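Local coordinates for protein short chain dehydrogenase (Salmonella typhi, PDB 3G1T) that probably catalyses NAD(P)-dependent oxidation or reduction of a substrate not yet identified, as a short-chain dehydrogenase built on a Rossmann fold, at residues R46-L51 against P66-L71; L71-C76 against N128-L133; S144-L149 against S189-C194. All coordinates share one frame; numbering follows the deposited sequence. Where two conformers were deposited one is given.

Contact 1 (R46-L51 against P66-L71)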
ATOM      1  N   ARG A  46      -6.040   8.895  20.457  1.00 34.53           N
ATOM      2  CA  ARG A  46      -7.203   9.735  20.052  1.00 39.25           C
ATOM      3  C   ARG A  46      -7.821  10.453  21.249  1.00 40.84           C
ATOM      4  O   ARG A  46      -7.866  11.691  21.285  1.00 41.71           O
ATOM      5  CB  ARG A  46      -8.272   8.857  19.420  1.00 41.00           C
ATOM      6  CG  ARG A  46      -8.388   8.920  17.933  1.00 59.39           C
ATOM      7  CD  ARG A  46      -8.753   7.533  17.443  1.00 43.52           C
ATOM      8  NE  ARG A  46      -8.816   7.443  15.980  1.00 59.94           N
ATOM      9  CZ  ARG A  46      -7.773   7.369  15.134  1.00 45.82           C
ATOM     10  NH1 ARG A  46      -6.497   7.391  15.561  1.00 58.95           N
ATOM     11  NH2 ARG A  46      -8.025   7.281  13.826  1.00 59.25           N
ATOM     12  N   ASN A  47      -8.249   9.671  22.244  1.00 41.83           N
ATOM     13  CA  ASN A  47      -8.913  10.236  23.440  1.00 42.51           C
ATOM     14  C   ASN A  47      -8.095  10.635  24.681  1.00 42.04           C
ATOM     15  O   ASN A  47      -7.566   9.800  25.382  1.00 42.48           O
ATOM     16  CB  ASN A  47     -10.069   9.366  23.909  1.00 43.97           C
ATOM     17  CG  ASN A  47     -10.959  10.120  24.879  1.00 61.91           C
ATOM     18  OD1 ASN A  47     -11.769  10.954  24.459  1.00 44.79           O
ATOM     19  ND2 ASN A  47     -10.750   9.908  26.181  1.00 44.36           N
ATOM     20  N   GLU A  48      -8.078  11.918  24.978  1.00 41.92           N
ATOM     21  CA  GLU A  48      -7.380  12.441  26.133  1.00 41.84           C
ATOM     22  C   GLU A  48      -7.624  11.690  27.471  1.00 40.42           C
ATOM     23  O   GLU A  48      -6.650  11.272  28.146  1.00 40.42           O
ATOM     24  CB  GLU A  48      -7.688  13.920  26.242  1.00 43.03           C
ATOM     25  CG  GLU A  48      -7.253  14.568  27.491  1.00 44.89           C
ATOM     26  CD  GLU A  48      -7.263  16.077  27.352  1.00 45.56           C
ATOM     27  OE1 GLU A  48      -6.327  16.605  26.715  1.00 45.97           O
ATOM     28  OE2 GLU A  48      -8.182  16.732  27.895  1.00 45.04           O
ATOM     29  N   GLU A  49      -8.891  11.525  27.876  1.00 39.00           N
ATOM     30  CA  GLU A  49      -9.176  10.862  29.176  1.00 36.88           C
ATOM     31  C   GLU A  49      -8.765   9.362  29.204  1.00 36.66           C
ATOM     32  O   GLU A  49      -8.299   8.865  30.244  1.00 36.67           O
ATOM     33  CB  GLU A  49     -10.635  11.041  29.643  1.00 35.14           C
ATOM     34  CG  GLU A  49     -11.027  12.467  30.128  1.00 49.07           C
ATOM     35  CD  GLU A  49     -10.387  12.956  31.465  1.00 32.94           C
ATOM     36  OE1 GLU A  49     -10.602  14.135  31.760  1.00 49.20           O
ATOM     37  OE2 GLU A  49      -9.734  12.197  32.205  1.00 48.98           O
ATOM     38  N   LYS A  50      -8.916   8.663  28.073  1.00 35.82           N
ATOM     39  CA  LYS A  50      -8.489   7.244  27.955  1.00 35.65           C
ATOM     40  C   LYS A  50      -6.941   7.104  28.096  1.00 32.85           C
ATOM     41  O   LYS A  50      -6.450   6.160  28.717  1.00 29.30           O
ATOM     42  CB  LYS A  50      -8.952   6.635  26.619  1.00 38.04           C
ATOM     43  CG  LYS A  50     -10.414   6.224  26.545  1.00 56.48           C
ATOM     44  CD  LYS A  50     -10.517   4.755  26.091  1.00 40.37           C
ATOM     45  CE  LYS A  50     -11.713   4.522  25.156  1.00 57.19           C
ATOM     46  NZ  LYS A  50     -11.938   3.064  24.845  1.00 42.01           N
ATOM     47  N   LEU A  51      -6.208   8.078  27.539  1.00 32.63           N
ATOM     48  CA  LEU A  51      -4.751   8.154  27.684  1.00 31.57           C
ATOM     49  C   LEU A  51      -4.379   8.469  29.088  1.00 31.38           C
ATOM     50  O   LEU A  51      -3.398   7.923  29.585  1.00 31.62           O
ATOM     51  CB  LEU A  51      -4.120   9.222  26.776  1.00 30.17           C
ATOM     52  CG  LEU A  51      -3.987   9.002  25.259  1.00 27.53           C
ATOM     53  CD1 LEU A  51      -3.618  10.314  24.575  1.00 30.16           C
ATOM     54  CD2 LEU A  51      -3.031   7.909  24.875  1.00 29.54           C
ATOM     55  N   PRO A  66       3.812   9.121  32.806  1.00 30.68           N
ATOM     56  CA  PRO A  66       4.177   9.221  31.371  1.00 29.63           C
ATOM     57  C   PRO A  66       3.550  10.394  30.741  1.00 27.78           C
ATOM     58  O   PRO A  66       2.421  10.770  31.086  1.00 27.23           O
ATOM     59  CB  PRO A  66       3.542   7.976  30.755  1.00 30.70           C
ATOM     60  CG  PRO A  66       3.488   7.028  31.855  1.00 27.75           C
ATOM     61  CD  PRO A  66       3.230   7.789  33.096  1.00 31.02           C
ATOM     62  N   GLN A  67       4.251  10.974  29.780  1.00 27.46           N
ATOM     63  CA  GLN A  67       3.626  11.996  28.975  1.00 28.88           C
ATOM     64  C   GLN A  67       2.773  11.387  27.889  1.00 24.45           C
ATOM     65  O   GLN A  67       3.048  10.285  27.416  1.00 23.05           O
ATOM     66  CB  GLN A  67       4.664  12.942  28.392  1.00 32.63           C
ATOM     67  CG  GLN A  67       5.022  14.058  29.398  1.00 70.48           C
ATOM     68  CD  GLN A  67       5.917  15.134  28.812  1.00 35.91           C
ATOM     69  OE1 GLN A  67       6.866  15.586  29.469  1.00 71.14           O
ATOM     70  NE2 GLN A  67       5.637  15.535  27.561  1.00 70.69           N
ATOM     71  N   TRP A  68       1.711  12.067  27.536  1.00 23.47           N
ATOM     72  CA  TRP A  68       0.846  11.609  26.471  0.50 24.38           C
ATOM     73  C   TRP A  68       0.554  12.738  25.505  1.00 23.86           C
ATOM     74  O   TRP A  68       0.727  13.879  25.829  1.00 25.29           O
ATOM     75  CB  TRP A  68      -0.447  10.956  27.012  0.50 25.79           C
ATOM     76  CG  TRP A  68      -1.163  11.774  28.072  0.50 27.85           C
ATOM     77  CD1 TRP A  68      -1.020  11.669  29.429  0.50 26.54           C
ATOM     78  CD2 TRP A  68      -2.129  12.813  27.851  0.50 26.62           C
ATOM     79  NE1 TRP A  68      -1.848  12.564  30.063  0.50 27.05           N
ATOM     80  CE2 TRP A  68      -2.523  13.295  29.116  0.50 28.17           C
ATOM     81  CE3 TRP A  68      -2.695  13.389  26.701  0.50 29.08           C
ATOM     82  CZ2 TRP A  68      -3.467  14.321  29.269  0.50 27.29           C
ATOM     83  CZ3 TRP A  68      -3.628  14.406  26.849  0.50 26.45           C
ATOM     84  CH2 TRP A  68      -3.996  14.875  28.131  0.50 29.30           C
ATOM     85  N   PHE A  69       0.105  12.368  24.321  1.00 23.82           N
ATOM     86  CA  PHE A  69      -0.269  13.322  23.298  1.00 27.49           C
ATOM     87  C   PHE A  69      -1.507  12.829  22.670  1.00 27.94           C
ATOM     88  O   PHE A  69      -1.607  11.634  22.311  1.00 26.87           O
ATOM     89  CB  PHE A  69       0.760  13.326  22.190  1.00 30.15           C
ATOM     90  CG  PHE A  69       2.012  13.854  22.620  1.00 30.80           C
ATOM     91  CD1 PHE A  69       2.200  15.217  22.646  1.00 32.61           C
ATOM     92  CD2 PHE A  69       3.014  13.004  23.118  1.00 31.45           C
ATOM     93  CE1 PHE A  69       3.379  15.747  23.111  1.00 30.93           C
ATOM     94  CE2 PHE A  69       4.195  13.515  23.590  1.00 30.25           C
ATOM     95  CZ  PHE A  69       4.398  14.904  23.583  1.00 33.83           C
ATOM     96  N   THR A  70      -2.428  13.743  22.435  1.00 29.22           N
ATOM     97  CA  THR A  70      -3.594  13.347  21.658  1.00 29.93           C
ATOM     98  C   THR A  70      -3.256  13.689  20.198  1.00 31.44           C
ATOM     99  O   THR A  70      -2.754  14.769  19.903  1.00 33.18           O
ATOM    100  CB  THR A  70      -4.825  14.023  22.162  1.00 28.86           C
ATOM    101  OG1 THR A  70      -4.507  15.400  22.303  1.00 29.72           O
ATOM    102  CG2 THR A  70      -5.221  13.453  23.561  1.00 26.51           C
ATOM    103  N   LEU A  71      -3.446  12.724  19.297  1.00 31.08           N
ATOM    104  CA  LEU A  71      -3.269  12.944  17.827  1.00 30.23           C
ATOM    105  C   LEU A  71      -4.274  12.063  17.129  1.00 29.79           C
ATOM    106  O   LEU A  71      -4.340  10.853  17.407  1.00 28.51           O
ATOM    107  CB  LEU A  71      -1.862  12.626  17.327  1.00 30.58           C
ATOM    108  CG  LEU A  71      -1.454  12.937  15.860  1.00 34.91           C
ATOM    109  CD1 LEU A  71      -1.160  14.407  15.551  1.00 29.74           C
ATOM    110  CD2 LEU A  71      -0.305  12.069  15.442  1.00 29.56           C
TER
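Arg46 and Thr70 lie with their CA atoms 5.4 Å apart where the chain leaves one strand and turns into a helix, and the start of that helix then runs past Trp68 of the neighbouring strand, Leu51 CA and Trp68 CA being 6.7 Å apart. The contact belongs to a beta-alpha-beta unit of the Rossmann fold: strand 40-45, helix 48-62 and strand 67-70, the last being the outermost strand on this side of the sheet. It illustrates how a crossover helix can be seated on its strand by van der Waals contacts of side chains. Asn47 occupies the N-cap position, and the first helical turn closes with Leu51 N bonded to Asn47 O. Against this turn lies the methyl of Thr70: CG2, placed beside its own backbone N, comes within 3.5 Å of Glu48 CA. Leu51 reaches the same methyl with CD1, at 3.7 Å, and brings CD1 to 3.3 Å from Phe69 O. Leu43 of strand 40-45 packs on both Leu51 and Trp68, and Ala55 further along the helix also touches the Trp68 side chain. Trp68 was modelled in two conformers, so the details of its ring are tentative and apply to one of them. In that conformer the CB of Leu51 sits 3.9 Å above one face of the indole, displaced toward its rim. The extended Glu48 chain, with CG anti to its backbone N (chi1 170°), crosses the indole obliquely, its carboxylate plane turned 65° from the ring, and Glu48 OE1 lies in the ring plane at the edge, 3.2 Å from Trp68 CH2.

Contact 2 (L71-C76 against N128-L133)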
ATOM      1  N   LEU A  71      -3.446  12.724  19.297  1.00 31.08           N
ATOM      2  CA  LEU A  71      -3.269  12.944  17.827  1.00 30.23           C
ATOM      3  C   LEU A  71      -4.274  12.063  17.129  1.00 29.79           C
ATOM      4  O   LEU A  71      -4.340  10.853  17.407  1.00 28.51           O
ATOM      5  CB  LEU A  71      -1.862  12.626  17.327  1.00 30.58           C
ATOM      6  CG  LEU A  71      -1.454  12.937  15.860  1.00 34.91           C
ATOM      7  CD1 LEU A  71      -1.160  14.407  15.551  1.00 29.74           C
ATOM      8  CD2 LEU A  71      -0.305  12.069  15.442  1.00 29.56           C
ATOM      9  N   ASP A  72      -5.057  12.668  16.234  1.00 29.22           N
ATOM     10  CA  ASP A  72      -6.047  11.913  15.458  1.00 29.29           C
ATOM     11  C   ASP A  72      -5.456  11.672  14.084  1.00 25.32           C
ATOM     12  O   ASP A  72      -5.328  12.595  13.298  1.00 22.69           O
ATOM     13  CB  ASP A  72      -7.340  12.707  15.334  1.00 32.11           C
ATOM     14  CG  ASP A  72      -8.526  11.883  14.823  1.00 43.69           C
ATOM     15  OD1 ASP A  72      -9.671  12.316  15.097  1.00 36.45           O
ATOM     16  OD2 ASP A  72      -8.377  10.835  14.152  1.00 35.38           O
ATOM     17  N   LEU A  73      -5.069  10.436  13.824  1.00 25.85           N
ATOM     18  CA  LEU A  73      -4.303  10.082  12.620  1.00 24.98           C
ATOM     19  C   LEU A  73      -5.161  10.261  11.378  1.00 25.07           C
ATOM     20  O   LEU A  73      -4.636  10.571  10.268  1.00 22.38           O
ATOM     21  CB  LEU A  73      -3.801   8.646  12.706  1.00 25.20           C
ATOM     22  CG  LEU A  73      -2.617   8.339  13.673  1.00 31.40           C
ATOM     23  CD1 LEU A  73      -2.175   6.918  13.490  1.00 27.60           C
ATOM     24  CD2 LEU A  73      -1.417   9.275  13.584  1.00 25.55           C
ATOM     25  N   LEU A  74      -6.469  10.109  11.568  1.00 24.40           N
ATOM     26  CA  LEU A  74      -7.426  10.310  10.438  1.00 23.47           C
ATOM     27  C   LEU A  74      -7.388  11.694   9.875  1.00 23.48           C
ATOM     28  O   LEU A  74      -7.560  11.881   8.670  1.00 24.12           O
ATOM     29  CB  LEU A  74      -8.858   9.922  10.818  1.00 22.62           C
ATOM     30  CG  LEU A  74      -9.917   9.887   9.716  1.00 30.06           C
ATOM     31  CD1 LEU A  74      -9.501   8.973   8.549  1.00 21.97           C
ATOM     32  CD2 LEU A  74     -11.374   9.509  10.302  1.00 22.68           C
ATOM     33  N   THR A  75      -7.187  12.687  10.749  1.00 25.98           N
ATOM     34  CA  THR A  75      -7.335  14.089  10.347  1.00 27.32           C
ATOM     35  C   THR A  75      -6.029  14.880  10.463  1.00 28.38           C
ATOM     36  O   THR A  75      -5.967  16.023  10.026  1.00 29.26           O
ATOM     37  CB  THR A  75      -8.422  14.834  11.172  1.00 27.64           C
ATOM     38  OG1 THR A  75      -7.987  14.960  12.517  1.00 30.93           O
ATOM     39  CG2 THR A  75      -9.803  14.147  11.122  1.00 29.72           C
ATOM     40  N   CYS A  76      -4.987  14.274  11.019  1.00 27.98           N
ATOM     41  CA  CYS A  76      -3.773  15.056  11.297  1.00 27.55           C
ATOM     42  C   CYS A  76      -3.022  15.502  10.033  1.00 27.80           C
ATOM     43  O   CYS A  76      -3.049  14.830   8.988  1.00 26.65           O
ATOM     44  CB  CYS A  76      -2.811  14.356  12.275  1.00 26.35           C
ATOM     45  SG  CYS A  76      -1.939  12.930  11.553  1.00 21.15           S
ATOM     46  N   ASN A 128      -0.781   6.904   5.298  1.00 14.54           N
ATOM     47  CA  ASN A 128      -0.230   8.278   5.134  1.00 15.01           C
ATOM     48  C   ASN A 128       0.078   9.000   6.432  1.00 16.38           C
ATOM     49  O   ASN A 128       1.080   9.724   6.540  1.00 17.26           O
ATOM     50  CB  ASN A 128      -1.170   9.159   4.301  1.00 15.40           C
ATOM     51  CG  ASN A 128      -1.485   8.557   2.936  1.00 19.23           C
ATOM     52  OD1 ASN A 128      -0.693   7.846   2.380  1.00 16.52           O
ATOM     53  ND2 ASN A 128      -2.719   8.798   2.436  1.00 17.54           N
ATOM     54  N   ALA A 129      -0.797   8.878   7.429  1.00 14.66           N
ATOM     55  CA  ALA A 129      -0.512   9.507   8.700  1.00 15.69           C
ATOM     56  C   ALA A 129       0.581   8.780   9.482  1.00 14.35           C
ATOM     57  O   ALA A 129       1.339   9.381  10.206  1.00 15.58           O
ATOM     58  CB  ALA A 129      -1.776   9.521   9.518  1.00 17.46           C
ATOM     59  N   THR A 130       0.670   7.458   9.331  1.00 15.60           N
ATOM     60  CA  THR A 130       1.686   6.702   9.999  1.00 16.93           C
ATOM     61  C   THR A 130       3.041   7.116   9.364  1.00 17.20           C
ATOM     62  O   THR A 130       4.018   7.312  10.061  1.00 17.23           O
ATOM     63  CB  THR A 130       1.375   5.183   9.857  1.00 17.52           C
ATOM     64  OG1 THR A 130       0.165   4.884  10.577  1.00 19.51           O
ATOM     65  CG2 THR A 130       2.492   4.353  10.394  1.00 19.01           C
ATOM     66  N   PHE A 131       3.064   7.294   8.046  1.00 15.62           N
ATOM     67  CA  PHE A 131       4.244   7.886   7.393  1.00 15.55           C
ATOM     68  C   PHE A 131       4.594   9.284   7.891  1.00 15.78           C
ATOM     69  O   PHE A 131       5.728   9.552   8.249  1.00 14.88           O
ATOM     70  CB  PHE A 131       4.059   7.928   5.822  1.00 14.42           C
ATOM     71  CG  PHE A 131       4.871   9.028   5.145  1.00 14.75           C
ATOM     72  CD1 PHE A 131       6.261   8.945   5.128  1.00 16.50           C
ATOM     73  CD2 PHE A 131       4.223  10.140   4.566  1.00 15.88           C
ATOM     74  CE1 PHE A 131       7.017   9.960   4.518  1.00 16.31           C
ATOM     75  CE2 PHE A 131       4.995  11.205   3.899  1.00 17.57           C
ATOM     76  CZ  PHE A 131       6.435  11.062   3.923  1.00 18.23           C
ATOM     77  N   MET A 132       3.627  10.186   7.895  1.00 14.64           N
ATOM     78  CA  MET A 132       3.866  11.568   8.328  1.00 15.73           C
ATOM     79  C   MET A 132       4.443  11.653   9.753  1.00 16.84           C
ATOM     80  O   MET A 132       5.403  12.421  10.012  1.00 17.53           O
ATOM     81  CB  MET A 132       2.593  12.361   8.242  1.00 15.60           C
ATOM     82  CG  MET A 132       2.282  12.866   6.754  1.00 20.80           C
ATOM     83  SD  MET A 132       0.920  14.061   6.522  1.00 12.87           S
ATOM     84  CE  MET A 132      -0.475  13.050   7.030  1.00 23.94           C
ATOM     85  N   LEU A 133       3.786  10.939  10.685  1.00 16.98           N
ATOM     86  CA  LEU A 133       4.305  10.803  12.070  1.00 17.07           C
ATOM     87  C   LEU A 133       5.723  10.226  12.128  1.00 17.59           C
ATOM     88  O   LEU A 133       6.619  10.809  12.778  1.00 17.54           O
ATOM     89  CB  LEU A 133       3.356   9.931  12.918  1.00 14.65           C
ATOM     90  CG  LEU A 133       3.736   9.841  14.412  1.00 10.08           C
ATOM     91  CD1 LEU A 133       3.896  11.292  15.056  1.00 14.74           C
ATOM     92  CD2 LEU A 133       2.600   8.957  15.062  1.00 15.85           C
TER
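Leu73 and Ala129 meet where the loop after strand 67-70 leans on helix 116-142, and Leu73 and Cys76 both close on the methyl of this alanine. Ala129 CB points toward the loop and comes 3.1 Å from Leu73 O, a tight approach; Leu73 CA and Ala129 CA are 5.5 Å apart. Leu73 CB stands 3.9 Å from the same methyl, and Leu73 CD2 lies 4.3 Å from Leu133 CD2. Leu71 brings its own CD2 to 4.3 Å from that same Leu133 methyl, so one branch of the helix leucine receives two loop leucines. Cys76 approaches the alanine too: its SG, held between the backbone N and the carbonyl carbon (chi1 72°), lies 4.0 Å from Ala129 CB. One turn on, Met132 bends at its thioether and sets CE 3.7 Å from Cys76 O. The loop is shaped from within by an Asx turn, Leu74 N donating to Asp72 OD2 at 3.3 Å on the anti side of the carboxylate, and by Thr75 N bonding back to Asp72 O. The Asx-turn bond is bent, with an N-H...O angle of 137°, and its donor N lies 33° out of the carboxylate plane. The hydroxyl of Thr130 is engaged inside its own helix, with Val125 O. Other residues of the helix serve the dimer: Asn128 bonds to Trp119 of the second subunit, and Phe131 stacks on that same ring. Asp72-Leu73, just after strand 67-70, is consistent with the Asp-[Val/Leu] feature of classical short-chain dehydrogenases, where this loop probably borders the adenine of the cofactor; none is bound here.

Contact 3 (S144-L149 against S189-C194)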
ATOM      1  N   SER A 144      19.228   8.059  19.161  1.00 16.23           N
ATOM      2  CA  SER A 144      19.420   6.826  19.953  1.00 14.46           C
ATOM      3  C   SER A 144      20.758   6.091  19.630  1.00 16.37           C
ATOM      4  O   SER A 144      21.216   6.109  18.467  1.00 16.86           O
ATOM      5  CB  SER A 144      18.260   5.823  19.740  1.00 14.63           C
ATOM      6  OG  SER A 144      18.413   4.613  20.501  1.00 15.32           O
ATOM      7  N   ASP A 145      21.342   5.380  20.610  1.00 15.26           N
ATOM      8  CA  ASP A 145      22.537   4.526  20.317  1.00 16.87           C
ATOM      9  C   ASP A 145      22.111   3.271  19.519  1.00 19.24           C
ATOM     10  O   ASP A 145      22.901   2.577  18.902  1.00 19.73           O
ATOM     11  CB  ASP A 145      23.217   4.054  21.649  1.00 16.19           C
ATOM     12  CG  ASP A 145      22.348   3.053  22.454  1.00 11.60           C
ATOM     13  OD1 ASP A 145      21.135   3.379  22.710  1.00 18.93           O
ATOM     14  OD2 ASP A 145      22.806   1.893  22.786  1.00 16.22           O
ATOM     15  N   ALA A 146      20.822   2.955  19.549  1.00 17.82           N
ATOM     16  CA  ALA A 146      20.311   1.818  18.808  1.00 16.49           C
ATOM     17  C   ALA A 146      18.765   1.948  18.698  1.00 15.86           C
ATOM     18  O   ALA A 146      18.000   1.241  19.364  1.00 18.69           O
ATOM     19  CB  ALA A 146      20.730   0.516  19.502  1.00 19.77           C
ATOM     20  N   GLY A 147      18.327   2.835  17.828  1.00 14.49           N
ATOM     21  CA  GLY A 147      16.873   3.190  17.736  1.00 15.03           C
ATOM     22  C   GLY A 147      16.115   2.033  17.089  1.00 14.74           C
ATOM     23  O   GLY A 147      16.656   1.258  16.279  1.00 13.80           O
ATOM     24  N   SER A 148      14.835   1.887  17.457  1.00 13.83           N
ATOM     25  CA  SER A 148      14.027   0.730  16.879  1.00 14.10           C
ATOM     26  C   SER A 148      12.612   1.276  16.522  1.00 15.53           C
ATOM     27  O   SER A 148      11.927   1.838  17.377  1.00 14.34           O
ATOM     28  CB  SER A 148      13.901  -0.413  17.890  1.00 15.65           C
ATOM     29  OG  SER A 148      13.096  -1.484  17.351  1.00 17.27           O
ATOM     30  N   LEU A 149      12.259   1.174  15.254  1.00 13.69           N
ATOM     31  CA  LEU A 149      10.961   1.694  14.710  1.00 13.42           C
ATOM     32  C   LEU A 149      10.197   0.404  14.266  1.00 16.44           C
ATOM     33  O   LEU A 149      10.733  -0.482  13.550  1.00 13.73           O
ATOM     34  CB  LEU A 149      11.280   2.576  13.490  1.00 13.29           C
ATOM     35  CG  LEU A 149      10.096   3.019  12.588  1.00 15.06           C
ATOM     36  CD1 LEU A 149       9.172   3.894  13.429  1.00 14.36           C
ATOM     37  CD2 LEU A 149      10.648   3.840  11.469  1.00 15.32           C
ATOM     38  N   SER A 189      22.223   3.556  12.857  1.00 15.84           N
ATOM     39  CA  SER A 189      21.929   3.144  14.243  1.00 17.16           C
ATOM     40  C   SER A 189      20.444   2.782  14.427  1.00 15.71           C
ATOM     41  O   SER A 189      20.072   2.224  15.471  1.00 16.01           O
ATOM     42  CB  SER A 189      22.256   4.282  15.206  1.00 18.18           C
ATOM     43  OG  SER A 189      21.470   5.437  14.930  1.00 19.63           O
ATOM     44  N   LEU A 190      19.667   2.993  13.367  1.00 13.69           N
ATOM     45  CA  LEU A 190      18.182   2.751  13.389  1.00 13.08           C
ATOM     46  C   LEU A 190      17.814   1.492  12.669  1.00 13.62           C
ATOM     47  O   LEU A 190      18.049   1.371  11.463  1.00 15.68           O
ATOM     48  CB  LEU A 190      17.456   3.914  12.686  1.00 15.91           C
ATOM     49  CG  LEU A 190      15.905   3.916  12.661  1.00 16.32           C
ATOM     50  CD1 LEU A 190      15.086   3.673  14.063  1.00 15.31           C
ATOM     51  CD2 LEU A 190      15.464   5.248  11.901  1.00 16.18           C
ATOM     52  N   ARG A 191      17.148   0.551  13.390  1.00 13.88           N
ATOM     53  CA  ARG A 191      16.585  -0.606  12.762  1.00 14.47           C
ATOM     54  C   ARG A 191      15.061  -0.492  12.637  1.00 16.14           C
ATOM     55  O   ARG A 191      14.399   0.276  13.418  1.00 14.36           O
ATOM     56  CB  ARG A 191      16.950  -1.858  13.510  1.00 15.48           C
ATOM     57  CG  ARG A 191      16.392  -1.908  14.931  1.00 18.04           C
ATOM     58  CD  ARG A 191      17.026  -3.071  15.684  1.00 15.13           C
ATOM     59  NE  ARG A 191      16.534  -3.246  17.094  1.00 14.79           N
ATOM     60  CZ  ARG A 191      16.906  -2.502  18.130  1.00 16.37           C
ATOM     61  NH1 ARG A 191      16.406  -2.759  19.373  1.00 15.65           N
ATOM     62  NH2 ARG A 191      17.762  -1.506  17.972  1.00 16.37           N
ATOM     63  N   VAL A 192      14.539  -1.153  11.611  1.00 15.14           N
ATOM     64  CA  VAL A 192      13.063  -0.882  11.259  1.00 15.77           C
ATOM     65  C   VAL A 192      12.453  -2.199  10.918  1.00 15.97           C
ATOM     66  O   VAL A 192      12.951  -2.868  10.020  1.00 16.03           O
ATOM     67  CB  VAL A 192      12.945   0.041   9.995  1.00 16.56           C
ATOM     68  CG1 VAL A 192      11.490   0.469   9.747  1.00 17.37           C
ATOM     69  CG2 VAL A 192      13.915   1.246  10.117  1.00 16.39           C
ATOM     70  N   ASN A 193      11.298  -2.550  11.504  1.00 15.05           N
ATOM     71  CA  ASN A 193      10.785  -3.917  11.267  1.00 12.66           C
ATOM     72  C   ASN A 193       9.289  -3.908  11.453  1.00 13.75           C
ATOM     73  O   ASN A 193       8.779  -2.899  11.899  1.00 14.33           O
ATOM     74  CB  ASN A 193      11.330  -4.861  12.325  1.00 13.82           C
ATOM     75  CG  ASN A 193      12.810  -5.108  12.151  1.00 14.91           C
ATOM     76  OD1 ASN A 193      13.209  -5.852  11.243  1.00 15.97           O
ATOM     77  ND2 ASN A 193      13.640  -4.494  13.026  1.00 13.08           N
ATOM     78  N   CYS A 194       8.628  -4.958  10.992  1.00 14.14           N
ATOM     79  CA  CYS A 194       7.174  -5.102  11.325  1.00 14.74           C
ATOM     80  C   CYS A 194       6.855  -6.224  12.295  1.00 16.38           C
ATOM     81  O   CYS A 194       7.590  -7.244  12.340  1.00 16.08           O
ATOM     82  CB  CYS A 194       6.413  -5.431  10.043  1.00 14.74           C
ATOM     83  SG  CYS A 194       6.127  -3.965   8.962  1.00 17.21           S
TER
HETATM   84  O   HOH W   1      19.389   5.415  16.372  1.00 22.95           O
HETATM   85  O   HOH W   2      12.598  -2.363  14.641  1.00 13.61           O
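Gly147 to Leu149 run beside Leu190 to Val192 as neighbouring parallel strands of the Rossmann sheet, joined by a right-handed beta-alpha-beta crossover through helix 165-185; the short strand axes approach to 4.7 Å at an angle of 20°. Backbone hydrogen bonds come first. Arg191 N donates to Gly147 O, Leu149 N to Arg191 O and Asn193 N to Leu149 O, each at 3.0 Å, whereas the bond from Gly147 N to Ser189 O is weak. Apolar contacts line one face of the sheet, where Leu149 and Val192 lie side by side (CD2 to CG1 3.9 Å) and Leu190 CD1 touches Leu149 CB; helices 116-142 and 165-185 cover them. On the other face Arg191, extended from CG to NE, reaches across the neighbouring strand: Ser148 CB sits 3.6 Å above the centre of its guanidinium, and Arg191 NH2 donates to Ala146 O from well above the carbonyl plane. Ser235 holds Arg191 NE. Water and partners outside the two strands finish the polar set: Ser148 OG bonds to Leu230 O, Asn193 OD1 to Met241 N, and water 2 donates to Ser148 OG and Leu149 O while accepting from Asn193 ND2 at 2.9 Å.

From the N terminus the three contacts follow in series, none enclosing or crossing another. Contact 1 closes the shortest loop, 14 residues that are mostly helix 48-62, at one edge of the sheet. Contact 2 begins on Leu71, the residue where contact 1 ends, and spans 51 residues to bring the loop after strand 67-70 against helix 116-142. The two also touch through a long, weak ion pair between Arg46 and Asp72. Contact 3 closes a 39-residue loop containing helix 165-185 and joins two strands in the other half of the sheet, its centre about 24 Å from that of contact 1. Helix 116-142, leading directly into strand 147-152, links contacts 2 and 3 along the chain.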